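Local coordinates for lipolytic protein G-D-S-L family (Chitinophaga pinensis, PDB 4Q7Q) that is of unconfirmed function but, as a GDSL-family member of the SGNH hydrolase clan, probably hydrolyses ester bonds in lipids or other acylated substrates, at residues A[53-58]-A[85-90]; A[103-108]-A[161-166]. All blocks are in the same frame, centred on the assembly; numbering follows the deposited sequence.

Interaction 1 (A[53-58]-A[85-90])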
ATOM      1  N   GLY A  53       6.428  -1.179   7.257  1.00 17.12           N
ATOM      2  CA  GLY A  53       7.292  -2.199   6.711  1.00 16.59           C
ATOM      3  C   GLY A  53       6.755  -3.611   6.753  1.00 15.80           C
ATOM      4  O   GLY A  53       7.428  -4.526   6.300  1.00 18.41           O
ATOM      5  N   TRP A  54       5.561  -3.807   7.303  1.00 14.26           N
ATOM      6  CA  TRP A  54       5.073  -5.171   7.501  1.00 14.21           C
ATOM      7  C   TRP A  54       4.450  -5.791   6.256  1.00 14.39           C
ATOM      8  O   TRP A  54       3.842  -5.110   5.423  1.00 13.86           O
ATOM      9  CB  TRP A  54       4.046  -5.242   8.635  1.00 13.79           C
ATOM     10  CG  TRP A  54       4.591  -5.083  10.023  1.00 14.17           C
ATOM     11  CD1 TRP A  54       5.669  -4.334  10.422  1.00 15.55           C
ATOM     12  CD2 TRP A  54       4.046  -5.663  11.211  1.00 14.87           C
ATOM     13  NE1 TRP A  54       5.827  -4.431  11.793  1.00 15.81           N
ATOM     14  CE2 TRP A  54       4.840  -5.239  12.296  1.00 14.86           C
ATOM     15  CE3 TRP A  54       2.968  -6.514  11.461  1.00 14.75           C
ATOM     16  CZ2 TRP A  54       4.587  -5.628  13.604  1.00 14.69           C
ATOM     17  CZ3 TRP A  54       2.715  -6.899  12.767  1.00 15.09           C
ATOM     18  CH2 TRP A  54       3.528  -6.467  13.817  1.00 15.46           C
ATOM     19  N   THR A  55       4.558  -7.111   6.180  1.00 13.73           N
ATOM     20  CA  THR A  55       3.864  -7.889   5.165  1.00 13.38           C
ATOM     21  C   THR A  55       2.514  -8.356   5.720  1.00 13.41           C
ATOM     22  O   THR A  55       2.262  -8.267   6.932  1.00 13.38           O
ATOM     23  CB  THR A  55       4.666  -9.132   4.785  1.00 14.03           C
ATOM     24  OG1 THR A  55       4.794  -9.962   5.944  1.00 15.67           O
ATOM     25  CG2 THR A  55       6.055  -8.743   4.279  1.00 14.88           C
ATOM     26  N   SER A  56       1.651  -8.873   4.850  1.00 13.60           N
ATOM     27  CA  SER A  56       0.444  -9.529   5.347  1.00 13.24           C
ATOM     28  C   SER A  56       0.809 -10.725   6.233  1.00 15.01           C
ATOM     29  O   SER A  56       0.069 -11.076   7.154  1.00 15.86           O
ATOM     30  CB  SER A  56      -0.489  -9.957   4.212  1.00 15.12           C
ATOM     31  OG  SER A  56       0.044 -11.049   3.483  1.00 16.21           O
ATOM     32  N   GLY A  57       1.954 -11.340   5.948  1.00 14.65           N
ATOM     33  CA  GLY A  57       2.479 -12.417   6.775  1.00 16.28           C
ATOM     34  C   GLY A  57       2.776 -11.963   8.197  1.00 15.85           C
ATOM     35  O   GLY A  57       2.447 -12.663   9.157  1.00 16.97           O
ATOM     36  N   GLY A  58       3.402 -10.797   8.345  1.00 13.75           N
ATOM     37  CA  GLY A  58       3.660 -10.239   9.666  1.00 15.40           C
ATOM     38  C   GLY A  58       2.394  -9.847  10.414  1.00 15.96           C
ATOM     39  O   GLY A  58       2.259 -10.095  11.621  1.00 16.62           O
ATOM     40  N   GLN A  85       9.288  -8.914  -0.739  1.00 15.07           N
ATOM     41  CA  GLN A  85      10.021  -9.930   0.007  1.00 15.95           C
ATOM     42  C   GLN A  85       9.965 -11.296  -0.664  1.00 17.55           C
ATOM     43  O   GLN A  85      10.635 -12.230  -0.229  1.00 20.70           O
ATOM     44  CB  GLN A  85       9.541  -9.985   1.458  1.00 18.17           C
ATOM     45  CG  GLN A  85       9.927  -8.718   2.211  1.00 21.31           C
ATOM     46  CD  GLN A  85       9.538  -8.725   3.674  1.00 24.79           C
ATOM     47  OE1 GLN A  85       9.399  -9.784   4.294  1.00 26.19           O
ATOM     48  NE2 GLN A  85       9.369  -7.533   4.239  1.00 25.61           N
ATOM     49  N   GLY A  86       9.185 -11.409  -1.737  1.00 17.04           N
ATOM     50  CA  GLY A  86       9.113 -12.650  -2.488  1.00 18.03           C
ATOM     51  C   GLY A  86       8.254 -13.730  -1.846  1.00 19.02           C
ATOM     52  O   GLY A  86       8.426 -14.921  -2.148  1.00 22.92           O
ATOM     53  N   ARG A  87       7.335 -13.341  -0.963  1.00 18.19           N
ATOM     54  CA  ARG A  87       6.426 -14.313  -0.342  1.00 18.74           C
ATOM     55  C   ARG A  87       5.519 -14.913  -1.393  1.00 17.36           C
ATOM     56  O   ARG A  87       4.986 -14.188  -2.229  1.00 16.37           O
ATOM     57  CB  ARG A  87       5.515 -13.651   0.694  1.00 21.92           C
ATOM     58  CG  ARG A  87       6.053 -13.496   2.091  1.00 24.91           C
ATOM     59  CD  ARG A  87       4.901 -13.152   3.038  1.00 22.38           C
ATOM     60  NE  ARG A  87       4.317 -14.318   3.707  1.00 19.74           N
ATOM     61  CZ  ARG A  87       3.015 -14.476   3.956  1.00 17.83           C
ATOM     62  NH1 ARG A  87       2.135 -13.558   3.564  1.00 16.07           N
ATOM     63  NH2 ARG A  87       2.583 -15.563   4.592  1.00 18.62           N
ATOM     64  N   PRO A  88       5.310 -16.233  -1.345  1.00 16.65           N
ATOM     65  CA  PRO A  88       4.417 -16.841  -2.335  1.00 17.76           C
ATOM     66  C   PRO A  88       2.983 -16.343  -2.188  1.00 17.54           C
ATOM     67  O   PRO A  88       2.445 -16.269  -1.081  1.00 19.14           O
ATOM     68  CB  PRO A  88       4.498 -18.340  -2.018  1.00 17.56           C
ATOM     69  CG  PRO A  88       5.049 -18.439  -0.657  1.00 20.16           C
ATOM     70  CD  PRO A  88       5.904 -17.231  -0.439  1.00 18.49           C
ATOM     71  N   VAL A  89       2.379 -15.997  -3.314  1.00 16.69           N
ATOM     72  CA  VAL A  89       0.998 -15.564  -3.335  1.00 16.73           C
ATOM     73  C   VAL A  89       0.090 -16.694  -2.871  1.00 17.48           C
ATOM     74  O   VAL A  89      -0.824 -16.487  -2.078  1.00 17.28           O
ATOM     75  CB  VAL A  89       0.596 -15.140  -4.752  1.00 17.66           C
ATOM     76  CG1 VAL A  89      -0.912 -14.955  -4.849  1.00 18.95           C
ATOM     77  CG2 VAL A  89       1.338 -13.869  -5.147  1.00 18.75           C
ATOM     78  N   GLY A  90       0.366 -17.898  -3.352  1.00 19.44           N
ATOM     79  CA  GLY A  90      -0.484 -19.034  -3.054  1.00 20.60           C
ATOM     80  C   GLY A  90      -1.680 -19.125  -3.977  1.00 21.99           C
ATOM     81  O   GLY A  90      -1.702 -18.524  -5.056  1.00 21.67           O
TER
HETATM   82  O   HOH W   1       8.543  -6.997   6.861  1.00 35.11           O
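R87 lays its guanidinium against G57, at the start of helix 56-61. From CB the chain sets out with CG anti to the carbonyl carbon (chi1 -85°). R87 CD lies 4.3 Å from T55 OG1. The chain then bends at chi3 (94°), which sets NE; the guanidinium beyond it presents a face to G57 CA. R87 NE is 4.1 Å from G57 CA; R87 CZ comes to 3.5 Å from the same CA, which sits above the plane, offset toward the rim. G57 has no side chain, and the guanidinium packs directly on its CA. R87 NH1 approaches G57 N and also S56 OG, which lies near the guanidinium plane at 3.3 Å. Neither is a hydrogen bond: two donors face each other in the first case, and the angle is poor in the second. D82 OD2 bridges R87 NH1 and S56 OG, by a salt bridge to the first and a hydrogen bond to the second, probably offsetting a positive charge placed at a helix N terminus. R87 NH2, 3.8 Å from G57 CA, has weak hydrogen bonds to N101 O and T103 O. T55 is the N-cap, its OG1 accepting from G58 N at 2.9 Å (156°). Its CG2 touches the Q85 carboxamide, 3.5 Å from Q85 CD, OE1 and NE2 alike, the two side chains crossing at about a right angle. Beyond, a water donates to G53 O and accepts from Q85 NE2, each at 2.8 Å. G86, in a Schellman motif, ends helix 80-85. G53 lies near, without touching, a possible S14-H238-D235 triad, consistent with the active-site rim of an SGNH hydrolase.

Interaction 2 (A[103-108]-A[161-166])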
ATOM      1  N   THR A 103       1.442 -18.294   2.788  1.00 19.35           N
ATOM      2  CA  THR A 103       1.165 -17.626   1.522  1.00 18.65           C
ATOM      3  C   THR A 103       0.336 -16.396   1.823  1.00 17.18           C
ATOM      4  O   THR A 103      -0.214 -16.265   2.924  1.00 17.45           O
ATOM      5  CB  THR A 103       0.333 -18.505   0.564  1.00 18.67           C
ATOM      6  OG1 THR A 103      -0.938 -18.803   1.166  1.00 19.64           O
ATOM      7  CG2 THR A 103       1.058 -19.802   0.232  1.00 18.49           C
ATOM      8  N   VAL A 104       0.221 -15.516   0.835  1.00 16.67           N
ATOM      9  CA  VAL A 104      -0.607 -14.322   0.953  1.00 17.39           C
ATOM     10  C   VAL A 104      -2.079 -14.688   1.160  1.00 16.09           C
ATOM     11  O   VAL A 104      -2.738 -14.160   2.059  1.00 16.04           O
ATOM     12  CB  VAL A 104      -0.434 -13.394  -0.263  1.00 17.42           C
ATOM     13  CG1 VAL A 104      -1.340 -12.191  -0.137  1.00 18.33           C
ATOM     14  CG2 VAL A 104       1.021 -12.961  -0.372  1.00 17.98           C
ATOM     15  N   TYR A 105      -2.592 -15.604   0.347  1.00 17.23           N
ATOM     16  CA  TYR A 105      -3.953 -16.088   0.541  1.00 18.29           C
ATOM     17  C   TYR A 105      -4.162 -16.623   1.967  1.00 18.51           C
ATOM     18  O   TYR A 105      -5.197 -16.363   2.589  1.00 19.23           O
ATOM     19  CB  TYR A 105      -4.261 -17.198  -0.458  1.00 18.16           C
ATOM     20  CG  TYR A 105      -4.749 -16.773  -1.833  1.00 18.55           C
ATOM     21  CD1 TYR A 105      -6.078 -16.444  -2.045  1.00 19.59           C
ATOM     22  CD2 TYR A 105      -3.891 -16.768  -2.928  1.00 18.17           C
ATOM     23  CE1 TYR A 105      -6.540 -16.102  -3.303  1.00 20.59           C
ATOM     24  CE2 TYR A 105      -4.345 -16.430  -4.198  1.00 18.98           C
ATOM     25  CZ  TYR A 105      -5.677 -16.099  -4.377  1.00 20.57           C
ATOM     26  OH  TYR A 105      -6.159 -15.753  -5.627  1.00 22.28           O
ATOM     27  N   GLY A 106      -3.183 -17.369   2.484  1.00 18.72           N
ATOM     28  CA  GLY A 106      -3.233 -17.866   3.852  1.00 18.41           C
ATOM     29  C   GLY A 106      -3.291 -16.751   4.889  1.00 18.04           C
ATOM     30  O   GLY A 106      -4.070 -16.813   5.842  1.00 19.07           O
ATOM     31  N   SER A 107      -2.471 -15.720   4.696  1.00 16.90           N
ATOM     32  CA  SER A 107      -2.446 -14.582   5.617  1.00 15.98           C
ATOM     33  C   SER A 107      -3.787 -13.874   5.634  1.00 16.20           C
ATOM     34  O   SER A 107      -4.254 -13.439   6.685  1.00 16.85           O
ATOM     35  CB  SER A 107      -1.363 -13.579   5.219  1.00 15.22           C
ATOM     36  OG  SER A 107      -0.077 -14.158   5.322  1.00 16.25           O
ATOM     37  N   PHE A 108      -4.403 -13.738   4.465  1.00 16.72           N
ATOM     38  CA  PHE A 108      -5.697 -13.071   4.408  1.00 17.71           C
ATOM     39  C   PHE A 108      -6.774 -13.896   5.096  1.00 18.63           C
ATOM     40  O   PHE A 108      -7.684 -13.331   5.707  1.00 19.70           O
ATOM     41  CB  PHE A 108      -6.082 -12.695   2.979  1.00 17.77           C
ATOM     42  CG  PHE A 108      -5.524 -11.369   2.543  1.00 17.44           C
ATOM     43  CD1 PHE A 108      -4.174 -11.229   2.277  1.00 18.06           C
ATOM     44  CD2 PHE A 108      -6.351 -10.263   2.406  1.00 18.94           C
ATOM     45  CE1 PHE A 108      -3.649 -10.000   1.878  1.00 17.30           C
ATOM     46  CE2 PHE A 108      -5.840  -9.035   2.010  1.00 18.72           C
ATOM     47  CZ  PHE A 108      -4.484  -8.901   1.741  1.00 17.41           C
ATOM     48  N   ALA A 161      -2.360  -8.169  -6.394  1.00 16.50           N
ATOM     49  CA  ALA A 161      -3.633  -7.485  -6.575  1.00 16.87           C
ATOM     50  C   ALA A 161      -4.719  -8.479  -6.973  1.00 17.22           C
ATOM     51  O   ALA A 161      -5.845  -8.416  -6.478  1.00 18.42           O
ATOM     52  CB  ALA A 161      -3.504  -6.395  -7.615  1.00 18.65           C
ATOM     53  N   ASN A 162      -4.374  -9.413  -7.852  1.00 17.00           N
ATOM     54  CA  ASN A 162      -5.355 -10.380  -8.325  1.00 18.88           C
ATOM     55  C   ASN A 162      -5.807 -11.329  -7.217  1.00 18.82           C
ATOM     56  O   ASN A 162      -6.983 -11.705  -7.152  1.00 20.02           O
ATOM     57  CB  ASN A 162      -4.830 -11.146  -9.546  1.00 20.89           C
ATOM     58  CG  ASN A 162      -4.741 -10.267 -10.796  1.00 24.43           C
ATOM     59  OD1 ASN A 162      -5.342  -9.193 -10.858  1.00 26.31           O
ATOM     60  ND2 ASN A 162      -4.008 -10.733 -11.799  1.00 26.08           N
ATOM     61  N   ALA A 163      -4.882 -11.706  -6.339  1.00 17.64           N
ATOM     62  CA  ALA A 163      -5.248 -12.518  -5.178  1.00 18.64           C
ATOM     63  C   ALA A 163      -6.271 -11.794  -4.294  1.00 19.46           C
ATOM     64  O   ALA A 163      -7.269 -12.383  -3.871  1.00 19.74           O
ATOM     65  CB  ALA A 163      -4.016 -12.891  -4.376  1.00 18.22           C
ATOM     66  N   VAL A 164      -6.026 -10.518  -4.020  1.00 17.67           N
ATOM     67  CA  VAL A 164      -6.955  -9.727  -3.219  1.00 16.84           C
ATOM     68  C   VAL A 164      -8.323  -9.655  -3.907  1.00 18.48           C
ATOM     69  O   VAL A 164      -9.360  -9.839  -3.273  1.00 19.19           O
ATOM     70  CB  VAL A 164      -6.401  -8.309  -2.958  1.00 17.91           C
ATOM     71  CG1 VAL A 164      -7.460  -7.440  -2.289  1.00 18.27           C
ATOM     72  CG2 VAL A 164      -5.111  -8.384  -2.114  1.00 17.81           C
ATOM     73  N   LEU A 165      -8.319  -9.409  -5.212  1.00 18.74           N
ATOM     74  CA  LEU A 165      -9.563  -9.378  -5.976  1.00 19.47           C
ATOM     75  C   LEU A 165     -10.292 -10.716  -5.900  1.00 20.85           C
ATOM     76  O   LEU A 165     -11.510 -10.763  -5.746  1.00 22.10           O
ATOM     77  CB  LEU A 165      -9.297  -9.003  -7.430  1.00 21.25           C
ATOM     78  CG  LEU A 165      -8.903  -7.546  -7.689  1.00 22.43           C
ATOM     79  CD1 LEU A 165      -8.294  -7.427  -9.073  1.00 23.66           C
ATOM     80  CD2 LEU A 165     -10.109  -6.625  -7.556  1.00 23.83           C
ATOM     81  N   THR A 166      -9.541 -11.806  -6.007  1.00 21.44           N
ATOM     82  CA  THR A 166     -10.125 -13.145  -5.935  1.00 22.15           C
ATOM     83  C   THR A 166     -10.766 -13.419  -4.576  1.00 22.42           C
ATOM     84  O   THR A 166     -11.863 -13.962  -4.512  1.00 23.99           O
ATOM     85  CB  THR A 166      -9.074 -14.226  -6.264  1.00 22.91           C
ATOM     86  OG1 THR A 166      -8.581 -14.014  -7.592  1.00 24.55           O
ATOM     87  CG2 THR A 166      -9.677 -15.618  -6.180  1.00 22.39           C
TER
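Y105 spreads its ring over A163, where helices 104-118 and 157-171 of successive beta-alpha-beta crossovers pack in the SGNH-type alpha/beta/alpha fold. Across these segments the axes come within 10.5 Å and cross at -41°. A163 CB sits over the face of the Y105 ring, 4.0 Å from its centroid, a CH-pi contact in which Y105 CE2 and CZ are the ring atoms nearest the methyl. The hydroxyl end reaches further along helix 157-171: Y105 OH is 3.4 Å from A163 CA and equally close to T166 CB. The Y105 and T166 side chains cross at about a right angle, with T166 CG2 near the plane of the ring at its edge. One turn on from Y105, F108 extends the apolar patch, its CZ meeting V164 CG2 at 3.9 Å; V104 O lies at the edge of the F108 ring, in its plane. Outside the pair, I167 touches both aromatic rings, and V89 and Y95 also contact Y105.

What positions these groups lies a shell further out. T103 is the N-cap of helix 104-118; its OG1 accepts from G106 N at 3.0 Å, in the turn that carries Y105. In the other helix, T166 OG1 stands anti to the carbonyl carbon and donates back to N162 O at 2.8 Å, while CG2 is set anti to the backbone N. That hydroxyl approaches 37° out of the N162 carbonyl plane, while T166 N bonds to the same oxygen from the opposite face.

In the fold
From the N terminus the chain first passes through 53-58, entering helix 56-61, then runs through strand 73-77 and helix 80-85 before returning in 85-90 to close interaction 1. Interaction 2 opens only afterwards, at 103-108, and closes after strand 123-127 when helix 157-171 arrives; the two loops are therefore in series, neither nested nor crossed. Their centres are nevertheless 10 Å apart and they touch directly: R87 NH1 reaches S107 OG at 2.9 Å, and P88 O probably bonds to V104 N. Helix 104-118 thus touches both the loop after helix 80-85 and helix 157-171, which also meet each other through V89, linking the likely active-site rim to helix 157-171.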